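Local coordinates for esterase (Rhizomucor miehei, PDB 4WY5), which acts as an esterase of the alpha/beta hydrolase fold, probably hydrolysing carboxylic esters as a carboxylesterase, at the interface of chains A and B. Sequence-based numbering; all coordinates share one arbitrary frame. Chains: chain A/B, Esterase.

The interface of chains A and B. Residues chain A 255, 282-283, 285, 310; chain B 302, 306.
B:Phe306 packs against A:Leu255, A:Ala283, A:Val285 and A:Thr310 in an apolar patch where a helix of one copy meets two strands and the equivalent helix of the other, an example of one aromatic side chain gathering several partners. It contributes to the two-fold interface of the deposited dimer, where it has a twin; this pairing may or may not be the biological one.

With CG anti to its backbone N (chi1 166°), the phenylalanine reaches away from its helix towards chain A. Branch CG1 of A:Val285 lies above one face but outside the rim, beside the CZ-CE2 bond and 3.5 Å from CZ; the side chains cross obliquely. The A:Ala283 methyl lies on the same side but at the root of the ring, its CB 3.8 Å from B:Phe306 CB. Methyl CD1 of A:Leu255, also on this side, meets CE1 at 3.8 Å, the two side chains being nearly perpendicular. From the opposite side of the ring plane comes A:Thr310, whose methyl CG2, anti to its backbone N, touches CE1 at 3.5 Å. Contacts above and below the plane, mostly around the rim, probably limit tilting of the ring.

One turn earlier, B:Pro302 CB rests 3.4 Å from the carbonyl O of A:Val282. No polar pair bridges this patch, which appears to rest on apolar packing; it hides 160 Å² in all, 55 Å² of it on B:Phe306.

Within the fold, strands 254-259 and 282-287 and helix 302-319 of chain A receive the beginning of helix 302-320 of chain B, the same C-terminal helix meeting its copy across the two-fold axis.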
ATOM      1  N   LEU A 255      -2.329   6.167   8.690  1.00 23.82           N
ATOM      2  CA  LEU A 255      -2.171   5.145   7.643  1.00 21.30           C
ATOM      3  C   LEU A 255      -3.382   4.228   7.726  1.00 21.40           C
ATOM      4  O   LEU A 255      -3.646   3.652   8.780  1.00 23.07           O
ATOM      5  CB  LEU A 255      -0.857   4.364   7.806  1.00 21.37           C
ATOM      6  CG  LEU A 255      -0.608   3.155   6.890  1.00 27.60           C
ATOM      7  CD1 LEU A 255      -0.525   3.524   5.375  1.00 21.70           C
ATOM      8  CD2 LEU A 255       0.628   2.374   7.329  1.00 15.61           C
ATOM      9  N   VAL A 282      -2.973  11.825   5.432  1.00 25.27           N
ATOM     10  CA  VAL A 282      -3.549  10.477   5.302  1.00 22.17           C
ATOM     11  C   VAL A 282      -3.016   9.712   4.082  1.00 21.60           C
ATOM     12  O   VAL A 282      -3.056  10.220   2.956  1.00 23.23           O
ATOM     13  CB  VAL A 282      -5.096  10.534   5.194  1.00 25.45           C
ATOM     14  CG1 VAL A 282      -5.693   9.129   5.071  1.00 21.06           C
ATOM     15  CG2 VAL A 282      -5.669  11.243   6.388  1.00 25.08           C
ATOM     16  N   ALA A 283      -2.480   8.515   4.322  1.00 17.32           N
ATOM     17  CA  ALA A 283      -2.190   7.547   3.267  1.00 20.73           C
ATOM     18  C   ALA A 283      -3.166   6.389   3.424  1.00 19.77           C
ATOM     19  O   ALA A 283      -3.150   5.704   4.440  1.00 20.05           O
ATOM     20  CB  ALA A 283      -0.736   7.042   3.344  1.00 21.97           C
ATOM     21  N   VAL A 285      -5.167   2.983   1.372  1.00 18.32           N
ATOM     22  CA  VAL A 285      -5.201   2.041   0.242  1.00 16.93           C
ATOM     23  C   VAL A 285      -6.290   0.976   0.409  1.00 20.92           C
ATOM     24  O   VAL A 285      -6.592   0.572   1.543  1.00 20.83           O
ATOM     25  CB  VAL A 285      -3.834   1.290   0.044  1.00 16.64           C
ATOM     26  CG1 VAL A 285      -2.745   2.234  -0.428  1.00 13.34           C
ATOM     27  CG2 VAL A 285      -3.402   0.562   1.321  1.00 19.70           C
ATOM     28  N   THR A 310       4.735  -2.874   4.798  1.00 19.34           N
ATOM     29  CA  THR A 310       4.330  -1.503   4.498  1.00 19.16           C
ATOM     30  C   THR A 310       4.091  -0.684   5.786  1.00 18.78           C
ATOM     31  O   THR A 310       4.459   0.490   5.861  1.00 16.74           O
ATOM     32  CB  THR A 310       3.063  -1.507   3.598  1.00 19.40           C
ATOM     33  OG1 THR A 310       3.359  -2.185   2.365  1.00 15.73           O
ATOM     34  CG2 THR A 310       2.598  -0.095   3.290  1.00 16.79           C
TER
ATOM     35  N   PRO B 302       1.075  13.084   0.895  1.00 23.57           N
ATOM     36  CA  PRO B 302       1.159  11.858   1.702  1.00 25.69           C
ATOM     37  C   PRO B 302       1.196  10.596   0.836  1.00 24.02           C
ATOM     38  O   PRO B 302       1.758   9.579   1.269  1.00 23.21           O
ATOM     39  CB  PRO B 302      -0.108  11.910   2.559  1.00 25.24           C
ATOM     40  CG  PRO B 302      -0.456  13.374   2.634  1.00 21.82           C
ATOM     41  CD  PRO B 302      -0.019  13.975   1.341  1.00 19.87           C
ATOM     42  N   PHE B 306       4.182   7.678   0.733  1.00 20.05           N
ATOM     43  CA  PHE B 306       3.736   6.299   0.952  1.00 17.94           C
ATOM     44  C   PHE B 306       4.231   5.405  -0.180  1.00 17.02           C
ATOM     45  O   PHE B 306       4.768   4.333   0.052  1.00 20.47           O
ATOM     46  CB  PHE B 306       2.196   6.244   1.066  1.00 17.07           C
ATOM     47  CG  PHE B 306       1.610   4.843   0.952  1.00 19.33           C
ATOM     48  CD1 PHE B 306       1.489   4.022   2.076  1.00 15.24           C
ATOM     49  CD2 PHE B 306       1.187   4.346  -0.286  1.00 14.69           C
ATOM     50  CE1 PHE B 306       0.949   2.732   1.974  1.00 13.67           C
ATOM     51  CE2 PHE B 306       0.664   3.062  -0.401  1.00 14.46           C
ATOM     52  CZ  PHE B 306       0.540   2.250   0.733  1.00 15.14           C
TER